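Local coordinates for protein decaprenyl diphosphate synthase (Rhodobacter capsulatus, PDB 3MZV) that probably elongates farnesyl diphosphate with isopentenyl diphosphate units, using magnesium, to make the long all-trans prenyl diphosphate precursor of quinone side chains, at residues L173-I176 with R177-A181; Y208-A211 with L212-F216; K244-M247 with P248-K251; I299-T302 with D303-R306; D322-A325 with D326-V329. All blocks are in the same frame, centred on the assembly; numbering follows the deposited sequence.

All five contacts are local; four lie within helices or at a helix end, and contact 3 spans a loop and a first helical turn. Contacts 1 and 2 lie nearest the chain centre, contact 2 wholly buried and contact 1 partly so, on the consecutive helices 169-194 and 199-224, and meet through a salt bridge from Arg177 to Asp210. Contacts 4 and 5, on helices 290-308 and 316-328, both pack against helix 199-224; their outer sides are polar, with Arg306 of contact 4 paired to Asp322 of contact 5. Contact 3 is more remote, yet mostly buried. Contact 2 is largely apolar, contact 1 widens a helix turn, contact 4 employs a water, and contact 5 gathers acids.

Contact 1: L173-I176 with R177-A181; sequences LRVI and RGKTA
Leu173 and Arg177, one helical turn apart, meet at their ends: CD2 of Leu173 lies 3.6 Å from NH2 of Arg177, and CD1 of the leucine sits over one face of the guanidinium. With CG of Arg177 opposite the backbone N (chi1 -176°), the chain climbs past Leu173 and then bends at chi3, which brings NH1 to a salt bridge with Asp210 on helix 199-224. Two residues on, and on another side of the helix, CE of Lys179 brushes CG1 of Val175 at 4.0 Å, while its NZ is hydrogen-bonded by Gln158 of helix 138-161. The regular ladder includes Lys179 N to Val175 O, 2.9 Å, and then widens into a pi-type turn within helix 169-194 of this all-alpha isoprenoid synthase fold. There Ile176 O is gripped twice: Ala181 N approaches in the carbonyl plane at 3.1 Å, whereas Thr180 N, at 2.9 Å, stands above that plane on a more bent bond, with an N-H...O angle of 138°. Thr180 lies inside this widened turn and has a phi of -130°, well outside the usual helical range; its OG1 is hydrogen-bonded to Gln217. Ile176 packs on Gln217 and Ile218 of helix 199-224, and Arg174 touches His37 of the second subunit.

Contact 2: Y208-A211 with L212-F216; sequences YGDA and LGIAF
Tyr208 and Leu212 run side by side in the same direction, both with CG trans to the backbone N (chi1 172° and -170°). The leucine CD2 is placed 3.6 Å from the tyrosine OH and 3.9 Å from CE2, approaching the ring obliquely; CD1 comes to the OH as well, at 4.0 Å. The hydroxyl itself is hydrogen-bonded to Leu321 O. Leu60 of helix 56-67 and Leu324 of helix 316-328 touch both side chains. All of this belongs to helix 199-224, a central helix of the all-alpha isoprenoid synthase fold, whose C-terminal part carries an aspartate-rich DDLLD sequence of the kind familiar in this family. On roughly the other side of the helix, Asp210 and Ile214 make a second parallel pair. In Ile214, CG1 turns away from its own carbonyl carbon (chi1 -70°) and leans back over Asp210 O at 3.3 Å. The extended chain beyond it carries CD1 to 3.8 Å from both OD1 and OD2, a methyl laid against a carboxylate that Arg177 holds by a salt bridge at OD2. Backbone bonds such as Ala215 N to Ala211 O, 2.9 Å, are regular. Ala211 packs on Trp301 and Ala305 of helix 290-308.

Contact 3: K244-M247 with P248-K251; sequences KLTM and PVIK
Helix 247-254 begins here, with Thr246 at its N-cap position and its first turn formed as residues 244-247 meet 248-251. The threonine side chain makes no capping bond; its OG1 instead rests 3.6 Å from CD of Pro248. A proline is readily accommodated here, since its nitrogen has no hydrogen to give and a first-turn residue needs none for the helix ladder. Thr246 O receives the first bonds: a straight one from Ile250 N at 2.9 Å (N-H...O 171°) and a weak, sharply bent one from Val249 N, also at 2.9 Å. The next rung follows, Lys251 N to Met247 O at 2.9 Å. On one side of the turn Met247 and Lys251 lie alongside each other, CE of the lysine coming 3.6 Å from CG and 3.8 Å from SD of the methionine. The lysine chain is extended until its last torsion, where it bends (chi4 -66°), and NZ reaches a salt bridge with Glu169; Thr294 and Ala297 of helix 290-308 touch Met247. On another side Leu245 sends CD1 to CG1 of Val249 at 3.7 Å, the two side chains crossing at about a right angle. The same CD1 is 4.0 Å from CG1 of Ile250. Leu245 is the residue just before the N-cap and Ile250 the fourth after it, and an apolar contact between these two positions, straddling the start of the helix, is the classic hydrophobic staple.

Contact 4: I299-T302 with D303-R306; sequences IGWT and DTAR
Arg306 reaches back one turn along helix 290-308 to Thr302, the two side chains running in the same direction. Its CB lies 3.4 Å from Thr302 O, the carbonyl that accepts Arg306 N at 2.9 Å. From there CG stands opposite the backbone N, the chain stays extended through CD, and a nearly eclipsed chi3 of 6° folds NE and CZ back over the turn. The guanidinium therefore hangs obliquely near Thr302 O, with NH1 3.7 Å from it. NH1 donates to a water at 3.2 Å, and that water gives a hydrogen in turn to Thr302 OG1 at 2.8 Å. NH2 forms a salt bridge with Asp322 of helix 316-328, and a long, weak ion pair joins NH1 to Asp326. Thr302 holds its OG1 between its own N and carbonyl carbon (chi1 65°), from where the hydroxyl donates to Ile299 O at 2.6 Å. Ile299 O thus takes two donors, the second being Asp303 N at 3.1 Å. Farther round the helix Trp301 and Thr304 lie side by side, CE3 of the indole 4.1 Å from the threonine CB, while the indole packs on Ile214 and Ile218 of helix 199-224. Asp303 forms a salt bridge with Lys307. Since the threonine hydroxyl spends its proton on Ile299 O, its oxygen can act as acceptor toward the water, so the chain of bonds runs from arginine to water to threonine to Ile299 O; the salt bridge to Asp322 would favour a charged guanidinium.

Contact 5: D322-A325 with D326-V329; sequences DDLA and DYVV
Asp323 O accepts Tyr327 N at 2.9 Å in a nearly straight bond (N-H...O 170°). The neighbouring rungs are less even: Val328 N meets Leu324 O at 2.9 Å, whereas Asp326 N is a weak 3.4 Å from Asp322 O. Leu324 CD1 touches CD2 of the Tyr327 ring at 3.6 Å, coming in obliquely. Both residues hold CG trans to the backbone N (chi1 -177° and 171°), but they stand three positions apart, and their side chains diverge beyond this one contact. Tyr327 goes on to pack against Pro10, the first modelled residue, and Lys54 in the loop before helix 56-67, while Leu324 turns in to Leu56 and Leu60 of that helix. Helix 316-328 is amphipathic and lies on the flank of the all-alpha isoprenoid synthase fold: Ala325 and Val328 rest on Leu212 of helix 199-224, and Val329, next in the chain, packs on Ile299 of helix 290-308. The other side carries acids. Asp326 OD2 is 4.7 Å from Asp322 OD1 and equally 4.7 Å from Asp323 OD1, close enough that the like charges would probably repel. Arg306 probably offsets this, through its salt bridge to Asp322 and its long, weak pairing with Asp326; Asp323 makes a long, weak ion pair with Arg13 and a weak hydrogen bond to Gln319. Val329 N bonds to Asp326 O at 3.1 Å, three residues back where the rungs before it span four, and CG2 of Val329 is 3.8 Å from Ala325 O.

Contact 1: L173-I176 with R177-A181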
loop_
_atom_site.group_PDB
_atom_site.type_symbol
_atom_site.label_atom_id
_atom_site.label_comp_id
_atom_site.label_asym_id
_atom_site.label_seq_id
_atom_site.Cartn_x
_atom_site.Cartn_y
_atom_site.Cartn_z
ATOM N N LEU B 173 15.289 -15.888 -9.901
ATOM C CA LEU B 173 14.433 -16.721 -9.050
ATOM C C LEU B 173 13.936 -15.914 -7.826
ATOM O O LEU B 173 12.798 -16.016 -7.439
ATOM C CB LEU B 173 15.164 -17.978 -8.590
ATOM C CG LEU B 173 14.305 -18.842 -7.669
ATOM C CD1 LEU B 173 12.977 -19.265 -8.385
ATOM C CD2 LEU B 173 15.080 -20.067 -7.176
ATOM N N ARG B 174 14.795 -15.086 -7.271
ATOM C CA ARG B 174 14.420 -14.208 -6.167
ATOM C C ARG B 174 13.353 -13.201 -6.590
ATOM O O ARG B 174 12.418 -12.946 -5.839
ATOM C CB ARG B 174 15.678 -13.518 -5.656
ATOM C CG ARG B 174 15.562 -12.742 -4.351
ATOM C CD ARG B 174 16.857 -12.973 -3.515
ATOM N NE ARG B 174 18.058 -13.198 -4.342
ATOM C CZ ARG B 174 19.148 -13.881 -3.961
ATOM N NH1 ARG B 174 20.181 -14.010 -4.801
ATOM N NH2 ARG B 174 19.232 -14.432 -2.752
ATOM N N VAL B 175 13.475 -12.642 -7.790
ATOM C CA VAL B 175 12.510 -11.688 -8.288
ATOM C C VAL B 175 11.176 -12.365 -8.469
ATOM O O VAL B 175 10.135 -11.831 -8.062
ATOM C CB VAL B 175 12.924 -11.076 -9.638
ATOM C CG1 VAL B 175 11.720 -10.456 -10.351
ATOM C CG2 VAL B 175 14.110 -10.086 -9.446
ATOM N N ILE B 176 11.159 -13.534 -9.105
ATOM C CA ILE B 176 9.877 -14.114 -9.388
ATOM C C ILE B 176 9.243 -14.671 -8.097
ATOM O O ILE B 176 8.031 -14.655 -7.995
ATOM C CB ILE B 176 9.905 -15.146 -10.553
ATOM C CG1 ILE B 176 10.742 -16.375 -10.210
ATOM C CG2 ILE B 176 10.420 -14.438 -11.822
ATOM C CD1 ILE B 176 10.730 -17.489 -11.374
ATOM N N ARG B 177 10.066 -15.161 -7.170
ATOM C CA ARG B 177 9.608 -15.694 -5.873
ATOM C C ARG B 177 8.967 -14.569 -5.062
ATOM O O ARG B 177 7.912 -14.747 -4.458
ATOM C CB ARG B 177 10.769 -16.370 -5.105
ATOM C CG ARG B 177 10.403 -17.043 -3.777
ATOM C CD ARG B 177 11.472 -18.067 -3.427
ATOM N NE ARG B 177 11.161 -19.466 -3.677
ATOM C CZ ARG B 177 12.080 -20.409 -3.922
ATOM N NH1 ARG B 177 11.724 -21.678 -4.097
ATOM N NH2 ARG B 177 13.370 -20.093 -4.024
ATOM N N GLY B 178 9.568 -13.385 -5.085
ATOM C CA GLY B 178 8.997 -12.235 -4.396
ATOM C C GLY B 178 7.745 -11.687 -5.059
ATOM O O GLY B 178 6.700 -11.557 -4.421
ATOM N N LYS B 179 7.857 -11.382 -6.341
ATOM C CA LYS B 179 6.807 -10.738 -7.128
ATOM C C LYS B 179 5.559 -11.595 -7.355
ATOM O O LYS B 179 4.473 -11.077 -7.616
ATOM C CB LYS B 179 7.389 -10.448 -8.506
ATOM C CG LYS B 179 6.702 -9.417 -9.299
ATOM C CD LYS B 179 6.714 -9.658 -10.822
ATOM C CE LYS B 179 7.871 -10.443 -11.399
ATOM N NZ LYS B 179 7.731 -10.526 -12.899
ATOM N N THR B 180 5.755 -12.917 -7.429
ATOM C CA THR B 180 4.682 -13.815 -7.857
ATOM C C THR B 180 4.472 -14.998 -6.923
ATOM O O THR B 180 3.319 -15.257 -6.510
ATOM C CB THR B 180 4.869 -14.325 -9.304
ATOM O OG1 THR B 180 4.769 -13.223 -10.221
ATOM C CG2 THR B 180 3.775 -15.386 -9.661
ATOM N N ALA B 181 5.541 -15.732 -6.589
ATOM C CA ALA B 181 5.362 -16.982 -5.832
ATOM C C ALA B 181 4.934 -16.736 -4.393
ATOM O O ALA B 181 4.194 -17.545 -3.843
ATOM C CB ALA B 181 6.627 -17.817 -5.826
#

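Contact 2: Y208-A211 with L212-F216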
loop_
_atom_site.group_PDB
_atom_site.type_symbol
_atom_site.label_atom_id
_atom_site.label_comp_id
_atom_site.label_asym_id
_atom_site.label_seq_id
_atom_site.Cartn_x
_atom_site.Cartn_y
_atom_site.Cartn_z
ATOM N N TYR B 208 3.979 -26.370 -2.104
ATOM C CA TYR B 208 3.111 -26.472 -3.285
ATOM C C TYR B 208 2.880 -25.127 -3.921
ATOM O O TYR B 208 3.083 -24.950 -5.126
ATOM C CB TYR B 208 1.772 -27.149 -2.991
ATOM C CG TYR B 208 0.799 -27.089 -4.150
ATOM C CD1 TYR B 208 0.906 -27.974 -5.240
ATOM C CD2 TYR B 208 -0.193 -26.122 -4.200
ATOM C CE1 TYR B 208 0.003 -27.922 -6.336
ATOM C CE2 TYR B 208 -1.088 -26.053 -5.285
ATOM C CZ TYR B 208 -0.991 -26.939 -6.332
ATOM O OH TYR B 208 -1.888 -26.820 -7.356
ATOM N N GLY B 209 2.460 -24.160 -3.114
ATOM C CA GLY B 209 2.154 -22.876 -3.633
ATOM C C GLY B 209 3.368 -22.160 -4.188
ATOM O O GLY B 209 3.281 -21.542 -5.231
ATOM N N ASP B 210 4.489 -22.227 -3.476
ATOM C CA ASP B 210 5.748 -21.616 -3.911
ATOM C C ASP B 210 6.166 -22.155 -5.283
ATOM O O ASP B 210 6.424 -21.404 -6.191
ATOM C CB ASP B 210 6.848 -21.916 -2.868
ATOM C CG ASP B 210 8.226 -21.438 -3.275
ATOM O OD1 ASP B 210 8.467 -20.207 -3.381
ATOM O OD2 ASP B 210 9.098 -22.316 -3.470
ATOM N N ALA B 211 6.206 -23.471 -5.416
ATOM C CA ALA B 211 6.560 -24.103 -6.702
ATOM C C ALA B 211 5.577 -23.748 -7.840
ATOM O O ALA B 211 5.955 -23.495 -8.986
ATOM C CB ALA B 211 6.666 -25.648 -6.520
ATOM N N LEU B 212 4.290 -23.803 -7.567
ATOM C CA LEU B 212 3.313 -23.488 -8.592
ATOM C C LEU B 212 3.471 -22.048 -9.049
ATOM O O LEU B 212 3.265 -21.756 -10.233
ATOM C CB LEU B 212 1.876 -23.745 -8.094
ATOM C CG LEU B 212 0.677 -23.712 -9.042
ATOM C CD1 LEU B 212 0.621 -24.958 -9.859
ATOM C CD2 LEU B 212 -0.601 -23.538 -8.175
ATOM N N GLY B 213 3.701 -21.133 -8.107
ATOM C CA GLY B 213 3.815 -19.711 -8.444
ATOM C C GLY B 213 5.067 -19.430 -9.273
ATOM O O GLY B 213 5.013 -18.682 -10.251
ATOM N N ILE B 214 6.177 -20.073 -8.888
ATOM C CA ILE B 214 7.382 -20.046 -9.682
ATOM C C ILE B 214 7.104 -20.557 -11.114
ATOM O O ILE B 214 7.378 -19.830 -12.056
ATOM C CB ILE B 214 8.508 -20.809 -9.046
ATOM C CG1 ILE B 214 9.000 -20.084 -7.822
ATOM C CG2 ILE B 214 9.701 -20.964 -10.088
ATOM C CD1 ILE B 214 9.810 -20.935 -6.902
ATOM N N ALA B 215 6.486 -21.722 -11.259
ATOM C CA ALA B 215 6.107 -22.245 -12.569
ATOM C C ALA B 215 5.265 -21.274 -13.319
ATOM O O ALA B 215 5.454 -21.052 -14.498
ATOM C CB ALA B 215 5.360 -23.632 -12.454
ATOM N N PHE B 216 4.329 -20.651 -12.615
ATOM C CA PHE B 216 3.378 -19.783 -13.257
ATOM C C PHE B 216 4.081 -18.583 -13.925
ATOM O O PHE B 216 3.810 -18.242 -15.058
ATOM C CB PHE B 216 2.426 -19.309 -12.142
ATOM C CG PHE B 216 1.312 -18.465 -12.600
ATOM C CD1 PHE B 216 0.105 -19.040 -12.951
ATOM C CD2 PHE B 216 1.429 -17.071 -12.570
ATOM C CE1 PHE B 216 -0.983 -18.232 -13.321
ATOM C CE2 PHE B 216 0.347 -16.251 -12.949
ATOM C CZ PHE B 216 -0.852 -16.826 -13.309
#

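Contact 3: K244-M247 with P248-K251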
loop_
_atom_site.group_PDB
_atom_site.type_symbol
_atom_site.label_atom_id
_atom_site.label_comp_id
_atom_site.label_asym_id
_atom_site.label_seq_id
_atom_site.Cartn_x
_atom_site.Cartn_y
_atom_site.Cartn_z
ATOM N N LYS B 244 13.843 -6.346 -19.264
ATOM C CA LYS B 244 13.873 -7.218 -18.092
ATOM C C LYS B 244 14.829 -8.384 -18.293
ATOM O O LYS B 244 14.932 -8.922 -19.382
ATOM C CB LYS B 244 12.462 -7.738 -17.733
ATOM C CG LYS B 244 11.557 -6.648 -17.185
ATOM C CD LYS B 244 10.134 -7.147 -16.873
ATOM C CE LYS B 244 9.283 -5.954 -16.335
ATOM N NZ LYS B 244 7.880 -6.367 -15.991
ATOM N N LEU B 245 15.553 -8.750 -17.238
ATOM C CA LEU B 245 16.421 -9.928 -17.277
ATOM C C LEU B 245 15.615 -11.123 -16.766
ATOM O O LEU B 245 15.516 -11.339 -15.536
ATOM C CB LEU B 245 17.696 -9.722 -16.463
ATOM C CG LEU B 245 18.828 -9.064 -17.264
ATOM C CD1 LEU B 245 19.305 -10.045 -18.389
ATOM C CD2 LEU B 245 18.413 -7.711 -17.859
ATOM N N THR B 246 14.984 -11.835 -17.721
ATOM C CA THR B 246 14.253 -13.070 -17.422
ATOM C C THR B 246 15.051 -14.272 -17.900
ATOM O O THR B 246 15.952 -14.119 -18.728
ATOM C CB THR B 246 12.837 -13.033 -18.057
ATOM O OG1 THR B 246 12.900 -12.948 -19.475
ATOM C CG2 THR B 246 12.003 -11.827 -17.495
ATOM N N MET B 247 14.676 -15.455 -17.436
ATOM C CA MET B 247 15.428 -16.676 -17.707
ATOM C C MET B 247 15.927 -16.842 -19.167
ATOM O O MET B 247 17.099 -17.147 -19.354
ATOM C CB MET B 247 14.663 -17.925 -17.235
ATOM C CG MET B 247 15.466 -19.141 -17.157
ATOM S SD MET B 247 14.596 -20.621 -16.399
ATOM C CE MET B 247 15.226 -20.431 -14.692
ATOM N N PRO B 248 15.055 -16.672 -20.184
ATOM C CA PRO B 248 15.514 -16.984 -21.554
ATOM C C PRO B 248 16.609 -16.004 -21.998
ATOM O O PRO B 248 17.484 -16.341 -22.780
ATOM C CB PRO B 248 14.269 -16.788 -22.407
ATOM C CG PRO B 248 13.175 -16.510 -21.459
ATOM C CD PRO B 248 13.612 -16.397 -20.131
ATOM N N VAL B 249 16.562 -14.774 -21.483
ATOM C CA VAL B 249 17.634 -13.814 -21.756
ATOM C C VAL B 249 18.861 -14.135 -20.976
ATOM O O VAL B 249 19.939 -14.176 -21.533
ATOM C CB VAL B 249 17.220 -12.366 -21.461
ATOM C CG1 VAL B 249 18.387 -11.366 -21.756
ATOM C CG2 VAL B 249 15.957 -12.005 -22.239
ATOM N N ILE B 250 18.724 -14.321 -19.653
ATOM C CA ILE B 250 19.895 -14.616 -18.798
ATOM C C ILE B 250 20.707 -15.816 -19.349
ATOM O O ILE B 250 21.932 -15.790 -19.411
ATOM C CB ILE B 250 19.425 -14.938 -17.365
ATOM C CG1 ILE B 250 18.837 -13.694 -16.721
ATOM C CG2 ILE B 250 20.562 -15.532 -16.537
ATOM C CD1 ILE B 250 17.944 -14.043 -15.460
ATOM N N LYS B 251 19.998 -16.877 -19.700
ATOM C CA LYS B 251 20.660 -18.085 -20.217
ATOM C C LYS B 251 21.380 -17.805 -21.543
ATOM O O LYS B 251 22.447 -18.321 -21.768
ATOM C CB LYS B 251 19.661 -19.212 -20.408
ATOM C CG LYS B 251 19.218 -19.873 -19.115
ATOM C CD LYS B 251 18.292 -21.047 -19.389
ATOM C CE LYS B 251 17.803 -21.753 -18.105
ATOM N NZ LYS B 251 18.921 -22.418 -17.387
#

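Contact 4: I299-T302 with D303-R306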
loop_
_atom_site.group_PDB
_atom_site.type_symbol
_atom_site.label_atom_id
_atom_site.label_comp_id
_atom_site.label_asym_id
_atom_site.label_seq_id
_atom_site.Cartn_x
_atom_site.Cartn_y
_atom_site.Cartn_z
ATOM N N ILE B 299 8.397 -26.798 -16.162
ATOM C CA ILE B 299 7.780 -28.080 -15.927
ATOM C C ILE B 299 8.462 -28.789 -14.730
ATOM O O ILE B 299 7.800 -29.502 -13.964
ATOM C CB ILE B 299 7.627 -28.934 -17.186
ATOM C CG1 ILE B 299 8.986 -29.435 -17.672
ATOM C CG2 ILE B 299 6.855 -28.165 -18.298
ATOM C CD1 ILE B 299 8.891 -30.393 -18.876
ATOM N N GLY B 300 9.736 -28.487 -14.499
ATOM C CA GLY B 300 10.464 -28.970 -13.317
ATOM C C GLY B 300 9.846 -28.467 -12.016
ATOM O O GLY B 300 9.657 -29.237 -11.060
ATOM N N TRP B 301 9.498 -27.172 -11.993
ATOM C CA TRP B 301 8.884 -26.590 -10.813
ATOM C C TRP B 301 7.511 -27.236 -10.572
ATOM O O TRP B 301 7.123 -27.383 -9.421
ATOM C CB TRP B 301 8.837 -25.034 -10.908
ATOM C CG TRP B 301 10.150 -24.428 -10.447
ATOM C CD1 TRP B 301 11.145 -23.848 -11.214
ATOM C CD2 TRP B 301 10.611 -24.376 -9.111
ATOM N NE1 TRP B 301 12.184 -23.434 -10.409
ATOM C CE2 TRP B 301 11.898 -23.771 -9.123
ATOM C CE3 TRP B 301 10.084 -24.823 -7.897
ATOM C CZ2 TRP B 301 12.636 -23.541 -7.946
ATOM C CZ3 TRP B 301 10.827 -24.613 -6.746
ATOM C CH2 TRP B 301 12.083 -23.976 -6.782
ATOM N N THR B 302 6.788 -27.630 -11.627
ATOM C CA THR B 302 5.489 -28.297 -11.408
ATOM C C THR B 302 5.720 -29.688 -10.826
ATOM O O THR B 302 4.910 -30.179 -10.053
ATOM C CB THR B 302 4.608 -28.389 -12.648
ATOM O OG1 THR B 302 5.229 -29.223 -13.603
ATOM C CG2 THR B 302 4.294 -27.000 -13.237
ATOM N N ASP B 303 6.836 -30.339 -11.174
ATOM C CA ASP B 303 7.203 -31.595 -10.498
ATOM C C ASP B 303 7.402 -31.394 -9.015
ATOM O O ASP B 303 6.917 -32.177 -8.206
ATOM C CB ASP B 303 8.491 -32.193 -11.045
ATOM C CG ASP B 303 8.840 -33.527 -10.395
ATOM O OD1 ASP B 303 8.081 -34.480 -10.586
ATOM O OD2 ASP B 303 9.904 -33.622 -9.725
ATOM N N THR B 304 8.164 -30.369 -8.660
ATOM C CA THR B 304 8.380 -30.033 -7.288
ATOM C C THR B 304 7.040 -29.741 -6.591
ATOM O O THR B 304 6.843 -30.171 -5.492
ATOM C CB THR B 304 9.350 -28.837 -7.147
ATOM O OG1 THR B 304 10.590 -29.184 -7.788
ATOM C CG2 THR B 304 9.623 -28.528 -5.687
ATOM N N ALA B 305 6.131 -29.036 -7.237
ATOM C CA ALA B 305 4.831 -28.731 -6.653
ATOM C C ALA B 305 4.054 -29.998 -6.395
ATOM O O ALA B 305 3.541 -30.219 -5.291
ATOM C CB ALA B 305 4.042 -27.807 -7.574
ATOM N N ARG B 306 3.953 -30.840 -7.415
ATOM C CA ARG B 306 3.268 -32.126 -7.301
ATOM C C ARG B 306 3.816 -33.003 -6.182
ATOM O O ARG B 306 3.033 -33.574 -5.416
ATOM C CB ARG B 306 3.328 -32.848 -8.636
ATOM C CG ARG B 306 2.724 -34.239 -8.625
ATOM C CD ARG B 306 2.439 -34.757 -10.093
ATOM N NE ARG B 306 2.978 -33.803 -11.053
ATOM C CZ ARG B 306 2.282 -32.911 -11.749
ATOM N NH1 ARG B 306 2.929 -32.090 -12.559
ATOM N NH2 ARG B 306 0.972 -32.854 -11.679
HETATM O O HOH W 1 5.625 -31.891 -14.223
#

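Contact 5: D322-A325 with D326-V329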
loop_
_atom_site.group_PDB
_atom_site.type_symbol
_atom_site.label_atom_id
_atom_site.label_comp_id
_atom_site.label_asym_id
_atom_site.label_seq_id
_atom_site.Cartn_x
_atom_site.Cartn_y
_atom_site.Cartn_z
ATOM N N ASP B 322 -3.308 -31.185 -7.969
ATOM C CA ASP B 322 -2.396 -31.922 -8.837
ATOM C C ASP B 322 -2.675 -31.564 -10.318
ATOM O O ASP B 322 -1.732 -31.169 -11.068
ATOM C CB ASP B 322 -2.524 -33.422 -8.565
ATOM C CG ASP B 322 -1.333 -34.241 -9.066
ATOM O OD1 ASP B 322 -1.147 -34.326 -10.284
ATOM O OD2 ASP B 322 -0.619 -34.853 -8.240
ATOM N N ASP B 323 -3.940 -31.640 -10.731
ATOM C CA ASP B 323 -4.298 -31.286 -12.110
ATOM C C ASP B 323 -3.996 -29.805 -12.353
ATOM O O ASP B 323 -3.642 -29.400 -13.458
ATOM C CB ASP B 323 -5.782 -31.509 -12.416
ATOM C CG ASP B 323 -6.180 -32.963 -12.474
ATOM O OD1 ASP B 323 -5.344 -33.827 -12.733
ATOM O OD2 ASP B 323 -7.382 -33.235 -12.271
ATOM N N LEU B 324 -4.158 -28.978 -11.337
ATOM C CA LEU B 324 -3.904 -27.558 -11.535
ATOM C C LEU B 324 -2.409 -27.316 -11.882
ATOM O O LEU B 324 -2.086 -26.406 -12.660
ATOM C CB LEU B 324 -4.325 -26.760 -10.334
ATOM C CG LEU B 324 -4.193 -25.244 -10.400
ATOM C CD1 LEU B 324 -5.095 -24.615 -11.480
ATOM C CD2 LEU B 324 -4.486 -24.667 -8.996
ATOM N N ALA B 325 -1.512 -28.127 -11.336
ATOM C CA ALA B 325 -0.103 -27.985 -11.676
ATOM C C ALA B 325 0.136 -28.296 -13.135
ATOM O O ALA B 325 0.895 -27.568 -13.783
ATOM C CB ALA B 325 0.774 -28.862 -10.791
ATOM N N ASP B 326 -0.532 -29.339 -13.657
ATOM C CA ASP B 326 -0.492 -29.630 -15.095
ATOM C C ASP B 326 -1.028 -28.426 -15.883
ATOM O O ASP B 326 -0.391 -27.942 -16.815
ATOM C CB ASP B 326 -1.303 -30.898 -15.439
ATOM C CG ASP B 326 -0.565 -32.186 -15.067
ATOM O OD1 ASP B 326 0.690 -32.195 -15.012
ATOM O OD2 ASP B 326 -1.221 -33.220 -14.852
ATOM N N TYR B 327 -2.192 -27.944 -15.479
ATOM C CA TYR B 327 -2.857 -26.798 -16.103
ATOM C C TYR B 327 -1.962 -25.567 -16.227
ATOM O O TYR B 327 -1.907 -25.016 -17.296
ATOM C CB TYR B 327 -4.109 -26.411 -15.320
ATOM C CG TYR B 327 -4.760 -25.104 -15.744
ATOM C CD1 TYR B 327 -5.526 -25.022 -16.908
ATOM C CD2 TYR B 327 -4.597 -23.961 -14.979
ATOM C CE1 TYR B 327 -6.135 -23.811 -17.282
ATOM C CE2 TYR B 327 -5.178 -22.751 -15.351
ATOM C CZ TYR B 327 -5.946 -22.694 -16.498
ATOM O OH TYR B 327 -6.498 -21.491 -16.845
ATOM N N VAL B 328 -1.208 -25.227 -15.192
ATOM C CA VAL B 328 -0.364 -24.017 -15.204
ATOM C C VAL B 328 0.646 -24.070 -16.368
ATOM O O VAL B 328 0.990 -23.014 -16.915
ATOM C CB VAL B 328 0.334 -23.784 -13.833
ATOM C CG1 VAL B 328 1.550 -22.852 -13.987
ATOM C CG2 VAL B 328 -0.661 -23.215 -12.808
ATOM N N VAL B 329 1.103 -25.277 -16.759
ATOM C CA VAL B 329 2.099 -25.440 -17.829
ATOM C C VAL B 329 1.522 -26.007 -19.105
ATOM O O VAL B 329 2.257 -26.343 -20.018
ATOM C CB VAL B 329 3.323 -26.329 -17.410
ATOM C CG1 VAL B 329 4.125 -25.648 -16.273
ATOM C CG2 VAL B 329 2.890 -27.763 -17.064
#